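Inactivation-no-after-potential D protein (Drosophila melanogaster, PDB 2QKV) acts as a scaffold in visual G protein-coupled signalling, with a fifth PDZ domain that probably binds peptides. Local coordinates at residues D13-L24 / D37-I46. The protein carries 1 engineered substitution. Sequence-based numbering, arbitrary orientation.
Sequences DLMKKAGKELGL and DLIQGQYPEI
Tyr43 reaches from the N-cap of helix 44-49 into the loop after strand 10-15, where its hydroxyl is gripped twice. Lys17 N donates to Tyr43 OH at 2.9 Å, nearly straight at 167°. Tyr43 OH donates to Lys20 O at 2.7 Å. Both partners lie at the ring edge, in its plane. Lys16 NZ bonds Lys20 O weakly.

Gln42 NE2 donates to Glu21 O at 2.9 Å, nearly straight at 170°, with that oxygen in the Gln42 amide plane. A bend at chi2 (-57°) brings the amide there. Ile39 N bonds Gly23 O at 2.9 Å, beside the antiparallel non-hydrogen-bonded pair Leu24 and Leu38.

Leu14 CD1 lies over one face of the Tyr43 ring. Leu14 CD2 meets Ile46 CG1 at 3.7 Å. Separately, Leu24 CD2 packs on Leu38 CB. Ile39 CG1 lies 3.4 Å from Gly23 CA, where a side chain would clash.

A phenylalanine at Tyr43 would probably leave Lys17 N without its acceptor and Lys20 O without its hydroxyl bond. Tyr43 thus ties the Lys17-Lys20 turn to the helix start; Gln42 and Ile39 hold Glu21 and Gly23. Glu21-Leu24 corresponds to the PDZ Gly-Leu-Gly-Phe loop, and probably binds the peptide carboxylate.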
loop_
_atom_site.group_PDB
_atom_site.type_symbol
_atom_site.label_atom_id
_atom_site.label_comp_id
_atom_site.label_asym_id
_atom_site.label_seq_id
_atom_site.Cartn_x
_atom_site.Cartn_y
_atom_site.Cartn_z
ATOM N N ASP A 13 -18.803 7.252 -21.015
ATOM C CA ASP A 13 -19.315 8.601 -20.838
ATOM C C ASP A 13 -20.823 8.603 -20.690
ATOM O O ASP A 13 -21.541 7.961 -21.473
ATOM C CB ASP A 13 -18.940 9.489 -22.027
ATOM C CG ASP A 13 -17.455 9.717 -22.140
ATOM O OD1 ASP A 13 -16.760 8.884 -22.769
ATOM O OD2 ASP A 13 -16.973 10.727 -21.587
ATOM N N LEU A 14 -21.302 9.323 -19.681
ATOM C CA LEU A 14 -22.735 9.420 -19.447
ATOM C C LEU A 14 -23.095 10.712 -18.732
ATOM O O LEU A 14 -22.227 11.449 -18.260
ATOM C CB LEU A 14 -23.221 8.226 -18.631
ATOM C CG LEU A 14 -22.633 8.010 -17.238
ATOM C CD1 LEU A 14 -23.382 8.886 -16.216
ATOM C CD2 LEU A 14 -22.752 6.530 -16.864
ATOM N N MET A 15 -24.391 10.985 -18.684
ATOM C CA MET A 15 -24.910 12.172 -18.022
ATOM C C MET A 15 -25.730 11.680 -16.845
ATOM O O MET A 15 -26.750 11.019 -17.029
ATOM C CB MET A 15 -25.803 12.971 -18.977
ATOM C CG MET A 15 -26.502 14.151 -18.320
ATOM S SD MET A 15 -25.357 15.375 -17.652
ATOM C CE MET A 15 -24.917 16.216 -19.114
ATOM N N LYS A 16 -25.279 11.981 -15.633
ATOM C CA LYS A 16 -25.996 11.542 -14.448
ATOM C C LYS A 16 -27.323 12.285 -14.337
ATOM O O LYS A 16 -27.416 13.457 -14.694
ATOM C CB LYS A 16 -25.151 11.789 -13.196
ATOM C CG LYS A 16 -25.686 11.093 -11.958
ATOM C CD LYS A 16 -24.698 11.143 -10.811
ATOM C CE LYS A 16 -25.234 10.379 -9.615
ATOM N NZ LYS A 16 -25.623 8.990 -9.989
ATOM N N LYS A 17 -28.348 11.589 -13.856
ATOM C CA LYS A 17 -29.665 12.189 -13.686
ATOM C C LYS A 17 -30.115 12.030 -12.238
ATOM O O LYS A 17 -29.890 10.991 -11.616
ATOM C CB LYS A 17 -30.681 11.525 -14.618
ATOM C CG LYS A 17 -30.375 11.690 -16.103
ATOM C CD LYS A 17 -30.396 13.154 -16.533
ATOM C CE LYS A 17 -30.081 13.294 -18.018
ATOM N NZ LYS A 17 -30.201 14.703 -18.494
ATOM N N ALA A 18 -30.743 13.069 -11.698
ATOM C CA ALA A 18 -31.219 13.022 -10.322
ATOM C C ALA A 18 -32.144 11.824 -10.146
ATOM O O ALA A 18 -32.939 11.506 -11.030
ATOM C CB ALA A 18 -31.961 14.309 -9.980
ATOM N N GLY A 19 -32.026 11.153 -9.009
ATOM C CA GLY A 19 -32.874 10.005 -8.740
ATOM C C GLY A 19 -32.457 8.720 -9.420
ATOM O O GLY A 19 -33.096 7.684 -9.237
ATOM N N LYS A 20 -31.390 8.776 -10.212
ATOM C CA LYS A 20 -30.912 7.588 -10.904
ATOM C C LYS A 20 -29.457 7.320 -10.523
ATOM O O LYS A 20 -28.541 7.912 -11.093
ATOM C CB LYS A 20 -31.047 7.766 -12.419
ATOM C CG LYS A 20 -30.702 6.516 -13.213
ATOM C CD LYS A 20 -31.713 6.250 -14.315
ATOM C CE LYS A 20 -33.078 5.917 -13.734
ATOM N NZ LYS A 20 -34.077 5.610 -14.793
ATOM N N GLU A 21 -29.260 6.431 -9.549
ATOM C CA GLU A 21 -27.923 6.073 -9.066
ATOM C C GLU A 21 -27.129 5.385 -10.166
ATOM O O GLU A 21 -27.699 4.736 -11.039
ATOM C CB GLU A 21 -27.992 5.075 -7.906
ATOM C CG GLU A 21 -28.996 5.351 -6.813
ATOM C CD GLU A 21 -29.392 4.069 -6.105
ATOM O OE1 GLU A 21 -28.491 3.357 -5.605
ATOM O OE2 GLU A 21 -30.600 3.761 -6.057
ATOM N N LEU A 22 -25.809 5.502 -10.099
ATOM C CA LEU A 22 -24.951 4.847 -11.076
ATOM C C LEU A 22 -25.143 3.343 -10.954
ATOM O O LEU A 22 -25.034 2.609 -11.940
ATOM C CB LEU A 22 -23.486 5.190 -10.816
ATOM C CG LEU A 22 -23.008 6.613 -11.080
ATOM C CD1 LEU A 22 -21.531 6.700 -10.718
ATOM C CD2 LEU A 22 -23.213 6.972 -12.545
ATOM N N GLY A 23 -25.409 2.882 -9.733
ATOM C CA GLY A 23 -25.622 1.466 -9.501
ATOM C C GLY A 23 -24.354 0.636 -9.432
ATOM O O GLY A 23 -24.388 -0.568 -9.678
ATOM N N LEU A 24 -23.243 1.276 -9.088
ATOM C CA LEU A 24 -21.958 0.587 -9.014
ATOM C C LEU A 24 -21.427 0.491 -7.592
ATOM O O LEU A 24 -21.301 1.511 -6.921
ATOM C CB LEU A 24 -20.906 1.338 -9.831
ATOM C CG LEU A 24 -21.199 1.733 -11.274
ATOM C CD1 LEU A 24 -20.032 2.567 -11.819
ATOM C CD2 LEU A 24 -21.406 0.487 -12.095
ATOM N N ASP A 37 -19.846 -4.873 -7.970
ATOM C CA ASP A 37 -21.196 -5.246 -8.369
ATOM C C ASP A 37 -21.839 -4.072 -9.097
ATOM O O ASP A 37 -21.431 -2.927 -8.926
ATOM C CB ASP A 37 -22.035 -5.607 -7.143
ATOM C CG ASP A 37 -23.175 -6.545 -7.480
ATOM O OD1 ASP A 37 -23.464 -6.738 -8.686
ATOM O OD2 ASP A 37 -23.787 -7.090 -6.541
ATOM N N LEU A 38 -22.830 -4.354 -9.934
ATOM C CA LEU A 38 -23.511 -3.284 -10.640
ATOM C C LEU A 38 -24.925 -3.701 -10.976
ATOM O O LEU A 38 -25.189 -4.866 -11.257
ATOM C CB LEU A 38 -22.746 -2.874 -11.906
ATOM C CG LEU A 38 -22.689 -3.744 -13.161
ATOM C CD1 LEU A 38 -21.851 -3.021 -14.227
ATOM C CD2 LEU A 38 -22.080 -5.099 -12.837
ATOM N N ILE A 39 -25.834 -2.739 -10.922
ATOM C CA ILE A 39 -27.229 -3.006 -11.207
ATOM C C ILE A 39 -27.538 -2.595 -12.632
ATOM O O ILE A 39 -27.440 -1.421 -12.998
ATOM C CB ILE A 39 -28.137 -2.259 -10.215
ATOM C CG1 ILE A 39 -27.998 -0.753 -10.396
ATOM C CG2 ILE A 39 -27.730 -2.622 -8.793
ATOM C CD1 ILE A 39 -28.866 0.040 -9.455
ATOM N N GLN A 40 -27.903 -3.585 -13.437
ATOM C CA GLN A 40 -28.219 -3.368 -14.837
ATOM C C GLN A 40 -29.489 -2.541 -14.986
ATOM O O GLN A 40 -30.385 -2.626 -14.151
ATOM C CB GLN A 40 -28.372 -4.729 -15.530
ATOM C CG GLN A 40 -27.060 -5.516 -15.695
ATOM C CD GLN A 40 -26.152 -5.473 -14.464
ATOM O OE1 GLN A 40 -25.646 -4.412 -14.086
ATOM N NE2 GLN A 40 -25.940 -6.629 -13.841
ATOM N N GLY A 41 -29.556 -1.731 -16.038
ATOM C CA GLY A 41 -30.739 -0.917 -16.264
ATOM C C GLY A 41 -30.696 0.540 -15.829
ATOM O O GLY A 41 -31.670 1.267 -16.025
ATOM N N GLN A 42 -29.587 0.993 -15.249
ATOM C CA GLN A 42 -29.496 2.386 -14.816
ATOM C C GLN A 42 -29.145 3.357 -15.940
ATOM O O GLN A 42 -29.849 4.344 -16.161
ATOM C CB GLN A 42 -28.474 2.526 -13.683
ATOM C CG GLN A 42 -28.819 1.757 -12.415
ATOM C CD GLN A 42 -30.170 2.147 -11.836
ATOM O OE1 GLN A 42 -31.142 1.395 -11.939
ATOM N NE2 GLN A 42 -30.236 3.328 -11.229
ATOM N N TYR A 43 -28.043 3.090 -16.633
ATOM C CA TYR A 43 -27.594 3.929 -17.737
ATOM C C TYR A 43 -27.187 3.048 -18.908
ATOM O O TYR A 43 -26.506 2.041 -18.727
ATOM C CB TYR A 43 -26.399 4.794 -17.325
ATOM C CG TYR A 43 -26.755 5.855 -16.316
ATOM C CD1 TYR A 43 -26.824 5.557 -14.955
ATOM C CD2 TYR A 43 -27.077 7.148 -16.729
ATOM C CE1 TYR A 43 -27.216 6.527 -14.029
ATOM C CE2 TYR A 43 -27.468 8.120 -15.811
ATOM C CZ TYR A 43 -27.537 7.800 -14.465
ATOM O OH TYR A 43 -27.947 8.749 -13.556
ATOM N N PRO A 44 -27.619 3.410 -20.125
ATOM C CA PRO A 44 -27.294 2.645 -21.330
ATOM C C PRO A 44 -25.796 2.439 -21.528
ATOM O O PRO A 44 -25.370 1.347 -21.897
ATOM C CB PRO A 44 -27.916 3.485 -22.443
ATOM C CG PRO A 44 -29.130 4.061 -21.769
ATOM C CD PRO A 44 -28.570 4.494 -20.433
ATOM N N GLU A 45 -25.003 3.478 -21.275
ATOM C CA GLU A 45 -23.553 3.373 -21.438
ATOM C C GLU A 45 -22.934 2.366 -20.466
ATOM O O GLU A 45 -21.975 1.673 -20.806
ATOM C CB GLU A 45 -22.887 4.749 -21.281
ATOM C CG GLU A 45 -23.603 5.705 -20.341
ATOM C CD GLU A 45 -24.725 6.485 -21.020
ATOM O OE1 GLU A 45 -24.428 7.401 -21.824
ATOM O OE2 GLU A 45 -25.905 6.176 -20.756
ATOM N N ILE A 46 -23.473 2.271 -19.254
ATOM C CA ILE A 46 -22.948 1.311 -18.296
ATOM C C ILE A 46 -23.346 -0.088 -18.760
ATOM O O ILE A 46 -22.524 -1.006 -18.799
ATOM C CB ILE A 46 -23.507 1.570 -16.866
ATOM C CG1 ILE A 46 -22.975 2.905 -16.340
ATOM C CG2 ILE A 46 -23.133 0.426 -15.934
ATOM C CD1 ILE A 46 -23.421 3.213 -14.881
HETATM O O HOH W 1 -26.138 9.315 -20.371
HETATM O O HOH W 2 -25.365 0.341 -13.212
#